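Local coordinates for scarecrow-like protein 3 (Arabidopsis thaliana, PDB 6KPB) that probably acts as a transcription factor in plant development and binds zinc finger proteins such as JACKDAW/IDD10, at residues E141-R155 and A440-F453. Numbering follows the deposited sequence.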
# COMPACT_ATOMS: atom_id res chain seq x y z
N GLU A 141 -20.66 12.15 4.45
CA GLU A 141 -21.22 13.15 3.55
C GLU A 141 -21.93 12.56 2.34
O GLU A 141 -22.89 13.17 1.85
CB GLU A 141 -20.13 14.11 3.07
CG GLU A 141 -19.40 14.83 4.19
CD GLU A 141 -19.00 16.24 3.83
OE1 GLU A 141 -19.60 17.19 4.39
OE2 GLU A 141 -18.10 16.42 2.97
N MET A 142 -21.50 11.41 1.85
CA MET A 142 -22.15 10.80 0.69
C MET A 142 -23.34 9.93 1.07
O MET A 142 -24.17 9.63 0.20
CB MET A 142 -21.13 9.96 -0.10
CG MET A 142 -19.91 10.76 -0.55
SD MET A 142 -18.69 9.75 -1.41
CE MET A 142 -19.49 9.54 -2.99
N PHE A 143 -23.45 9.52 2.33
CA PHE A 143 -24.57 8.74 2.82
C PHE A 143 -25.24 9.45 3.99
O PHE A 143 -24.58 10.17 4.74
CB PHE A 143 -24.12 7.34 3.27
CG PHE A 143 -23.62 6.48 2.15
CD1 PHE A 143 -22.29 6.52 1.76
CD2 PHE A 143 -24.48 5.61 1.49
CE1 PHE A 143 -21.83 5.73 0.73
CE2 PHE A 143 -24.02 4.81 0.46
CZ PHE A 143 -22.70 4.87 0.08
N PRO A 144 -26.55 9.28 4.16
CA PRO A 144 -27.25 9.88 5.30
C PRO A 144 -27.29 9.01 6.55
O PRO A 144 -28.01 9.36 7.49
CB PRO A 144 -28.67 10.06 4.74
CG PRO A 144 -28.84 8.87 3.85
CD PRO A 144 -27.48 8.59 3.24
N ILE A 145 -26.54 7.91 6.58
CA ILE A 145 -26.64 6.96 7.68
C ILE A 145 -26.24 7.62 8.99
O ILE A 145 -26.99 7.59 9.98
CB ILE A 145 -25.76 5.72 7.40
CG1 ILE A 145 -26.13 5.09 6.05
CG2 ILE A 145 -25.89 4.73 8.54
CD1 ILE A 145 -27.57 4.68 5.93
N LEU A 146 -25.06 8.24 9.03
CA LEU A 146 -24.54 8.78 10.28
C LEU A 146 -25.32 10.01 10.72
O LEU A 146 -25.54 10.21 11.92
CB LEU A 146 -23.06 9.10 10.13
CG LEU A 146 -22.13 7.88 10.11
CD1 LEU A 146 -20.69 8.30 9.89
CD2 LEU A 146 -22.27 7.10 11.40
N LYS A 147 -25.75 10.85 9.77
CA LYS A 147 -26.53 12.03 10.13
C LYS A 147 -27.84 11.64 10.81
O LYS A 147 -28.24 12.27 11.80
CB LYS A 147 -26.80 12.88 8.89
CG LYS A 147 -25.57 13.55 8.29
CD LYS A 147 -25.90 14.13 6.92
CE LYS A 147 -24.67 14.70 6.22
NZ LYS A 147 -24.45 16.13 6.56
N VAL A 148 -28.51 10.61 10.29
CA VAL A 148 -29.74 10.14 10.92
C VAL A 148 -29.44 9.54 12.29
O VAL A 148 -30.13 9.83 13.27
CB VAL A 148 -30.45 9.12 10.00
CG1 VAL A 148 -31.58 8.43 10.75
CG2 VAL A 148 -30.98 9.81 8.75
N SER A 149 -28.40 8.70 12.36
CA SER A 149 -28.00 8.11 13.64
C SER A 149 -27.68 9.19 14.66
O SER A 149 -28.19 9.18 15.78
CB SER A 149 -26.81 7.18 13.43
OG SER A 149 -26.34 6.66 14.66
N TYR A 150 -26.83 10.16 14.27
CA TYR A 150 -26.46 11.23 15.19
C TYR A 150 -27.67 12.01 15.67
O TYR A 150 -27.80 12.32 16.86
CB TYR A 150 -25.45 12.16 14.53
CG TYR A 150 -24.11 11.52 14.24
CD1 TYR A 150 -23.72 10.35 14.88
CD2 TYR A 150 -23.23 12.08 13.32
CE1 TYR A 150 -22.49 9.77 14.62
CE2 TYR A 150 -22.01 11.51 13.05
CZ TYR A 150 -21.64 10.35 13.70
OH TYR A 150 -20.42 9.78 13.43
N LEU A 151 -28.58 12.35 14.75
CA LEU A 151 -29.77 13.10 15.12
C LEU A 151 -30.62 12.32 16.12
O LEU A 151 -31.05 12.87 17.14
CB LEU A 151 -30.59 13.44 13.87
CG LEU A 151 -31.69 14.50 13.92
CD1 LEU A 151 -32.00 14.99 12.51
CD2 LEU A 151 -32.97 13.97 14.58
N LEU A 152 -30.87 11.04 15.84
CA LEU A 152 -31.74 10.25 16.70
C LEU A 152 -31.10 10.02 18.07
O LEU A 152 -31.78 10.10 19.10
CB LEU A 152 -32.07 8.92 16.03
CG LEU A 152 -33.02 8.99 14.83
CD1 LEU A 152 -33.12 7.64 14.12
CD2 LEU A 152 -34.39 9.47 15.28
N THR A 153 -29.80 9.72 18.10
CA THR A 153 -29.15 9.43 19.38
C THR A 153 -28.98 10.69 20.22
O THR A 153 -29.10 10.63 21.45
CB THR A 153 -27.79 8.76 19.14
OG1 THR A 153 -26.95 9.64 18.39
CG2 THR A 153 -27.97 7.46 18.37
N ASN A 154 -28.71 11.83 19.58
CA ASN A 154 -28.60 13.08 20.34
C ASN A 154 -29.94 13.46 20.97
O ASN A 154 -29.97 13.94 22.11
CB ASN A 154 -28.10 14.20 19.44
CG ASN A 154 -26.62 14.07 19.11
OD1 ASN A 154 -25.91 13.25 19.70
ND2 ASN A 154 -26.15 14.88 18.17
N ARG A 155 -31.04 13.24 20.25
CA ARG A 155 -32.36 13.50 20.83
C ARG A 155 -32.63 12.59 22.02
O ARG A 155 -33.14 13.03 23.05
CB ARG A 155 -33.44 13.32 19.76
CG ARG A 155 -33.61 14.51 18.83
CD ARG A 155 -34.42 15.61 19.48
NE ARG A 155 -33.67 16.86 19.60
CZ ARG A 155 -33.50 17.72 18.60
NH1 ARG A 155 -34.03 17.47 17.41
NH2 ARG A 155 -32.81 18.83 18.79
N ALA A 440 -38.50 13.06 16.73
CA ALA A 440 -37.14 12.78 16.29
C ALA A 440 -37.14 11.93 15.03
O ALA A 440 -36.34 12.15 14.12
CB ALA A 440 -36.36 12.09 17.41
N MET A 441 -38.05 10.96 14.96
CA MET A 441 -38.22 10.18 13.74
C MET A 441 -38.68 11.06 12.58
O MET A 441 -38.23 10.89 11.44
CB MET A 441 -39.22 9.05 13.97
CG MET A 441 -38.77 8.02 14.99
SD MET A 441 -37.55 6.88 14.32
CE MET A 441 -38.59 5.91 13.23
N LEU A 442 -39.56 12.02 12.86
CA LEU A 442 -40.02 12.93 11.82
C LEU A 442 -38.89 13.81 11.32
O LEU A 442 -38.77 14.06 10.12
CB LEU A 442 -41.18 13.79 12.35
CG LEU A 442 -41.86 14.69 11.33
CD1 LEU A 442 -42.56 13.86 10.26
CD2 LEU A 442 -42.84 15.63 12.01
N GLN A 443 -38.04 14.29 12.23
CA GLN A 443 -36.89 15.10 11.82
C GLN A 443 -35.92 14.28 10.98
O GLN A 443 -35.33 14.80 10.02
CB GLN A 443 -36.19 15.68 13.05
CG GLN A 443 -36.76 17.00 13.52
CD GLN A 443 -36.25 17.41 14.89
OE1 GLN A 443 -35.36 16.76 15.45
NE2 GLN A 443 -36.80 18.49 15.43
N ALA A 444 -35.74 13.01 11.32
CA ALA A 444 -34.85 12.16 10.55
C ALA A 444 -35.39 11.91 9.15
O ALA A 444 -34.63 11.86 8.18
CB ALA A 444 -34.62 10.84 11.28
N ARG A 445 -36.72 11.77 9.02
CA ARG A 445 -37.31 11.61 7.69
C ARG A 445 -37.15 12.88 6.86
O ARG A 445 -36.85 12.80 5.66
CB ARG A 445 -38.79 11.24 7.81
CG ARG A 445 -39.07 9.89 8.43
CD ARG A 445 -40.53 9.50 8.21
NE ARG A 445 -41.12 8.85 9.38
CZ ARG A 445 -41.25 7.54 9.52
NH1 ARG A 445 -40.84 6.72 8.56
NH2 ARG A 445 -41.80 7.04 10.62
N ARG A 446 -37.34 14.05 7.48
CA ARG A 446 -37.12 15.31 6.77
C ARG A 446 -35.67 15.45 6.32
O ARG A 446 -35.41 16.01 5.26
CB ARG A 446 -37.51 16.48 7.67
CG ARG A 446 -39.00 16.72 7.78
CD ARG A 446 -39.34 17.62 8.96
NE ARG A 446 -40.74 18.01 8.96
CZ ARG A 446 -41.38 18.49 10.02
NH1 ARG A 446 -40.74 18.63 11.18
NH2 ARG A 446 -42.66 18.82 9.93
N LEU A 447 -34.73 14.94 7.12
CA LEU A 447 -33.34 14.91 6.70
C LEU A 447 -33.18 14.13 5.40
O LEU A 447 -32.39 14.52 4.53
CB LEU A 447 -32.47 14.30 7.80
CG LEU A 447 -31.03 14.76 7.96
CD1 LEU A 447 -30.99 16.18 8.50
CD2 LEU A 447 -30.28 13.82 8.88
N LEU A 448 -33.92 13.04 5.25
CA LEU A 448 -33.85 12.24 4.02
C LEU A 448 -34.43 12.97 2.82
O LEU A 448 -34.17 12.56 1.68
CB LEU A 448 -34.56 10.90 4.22
CG LEU A 448 -33.89 9.88 5.13
CD1 LEU A 448 -34.78 8.68 5.35
CD2 LEU A 448 -32.57 9.44 4.51
N GLN A 449 -35.20 14.03 3.04
CA GLN A 449 -35.67 14.88 1.95
C GLN A 449 -34.59 15.83 1.46
O GLN A 449 -34.88 16.70 0.63
CB GLN A 449 -36.91 15.67 2.39
N GLY A 450 -33.36 15.69 1.96
CA GLY A 450 -32.26 16.52 1.53
C GLY A 450 -31.74 16.15 0.16
O GLY A 450 -32.17 15.18 -0.47
N CYS A 451 -30.80 16.96 -0.32
CA CYS A 451 -30.25 16.78 -1.65
C CYS A 451 -29.49 15.46 -1.74
O CYS A 451 -28.55 15.22 -0.98
CB CYS A 451 -29.33 17.95 -2.00
SG CYS A 451 -28.75 17.97 -3.71
N GLY A 452 -29.91 14.60 -2.67
CA GLY A 452 -29.23 13.34 -2.90
C GLY A 452 -29.57 12.23 -1.92
O GLY A 452 -28.87 11.21 -1.92
N PHE A 453 -30.60 12.40 -1.10
CA PHE A 453 -30.99 11.38 -0.13
C PHE A 453 -32.32 10.71 -0.48
O PHE A 453 -32.86 9.97 0.34
CB PHE A 453 -31.04 11.97 1.27
CG PHE A 453 -29.69 12.27 1.86
CD1 PHE A 453 -28.58 11.56 1.45
CD2 PHE A 453 -29.54 13.26 2.82
CE1 PHE A 453 -27.33 11.83 1.98
CE2 PHE A 453 -28.30 13.53 3.35
CZ PHE A 453 -27.19 12.82 2.94
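Pro144 and Phe453 meet at one end of an antiparallel helix pair in the Rossmann-like GRAS domain. Helix 145-155 falls in the predicted VHIID region and helix 440-448 in the predicted SAW region. Their axes come within 9.4 Å of each other at 161°. Ahead of the first helix, Met142 O lies at the edge of the Phe453 ring, near its plane. Pro144, at the N-cap position, sits flat over that ring. Its CB is 3.4 Å from the ring centroid and 7° off the normal, a CH-pi contact. Cys451 O, from the type II turn Gly450 to Phe453, lies over the opposite face, so the ring is held between Pro144 and the turn. An alanine in place of Phe453 would probably leave Pro144 without its aromatic partner and open a gap between the helix start and this turn. Pro144 CG also touches Leu448 CD2. Lys147 meets Leu447 with the base of its side chain, CB to CD2 at 3.6 Å. Val148 has CG1 anti to the backbone N (chi1 169°), which sets this methyl against Ala444 CB and leaves CG2 for Leu447. The small Ala444 suits the close approach here, with 5.5 Å between the CA atoms of Val148 and Ala444. Leu151 is a knob in the hole formed by Ala440, Gln443, Ala444 and Leu447, and it reaches Leu447 tip to tip. Leu152 CD2 slips over the backbone of Ala440, 3.5 Å from Ala440 O, and nears Met441 SD. Strand 464-469 packs on both helices: Ile467 touches Val148, and Ala465 touches Leu152 and Met441. Arg155 lays CB and CG on Ala440 CB, and its folded chain brings NH1 to Gln443 OE1, doubtfully close at 2.5 Å. The two side chains cross at about a right angle, with Gln443 OE1 at the guanidinium edge.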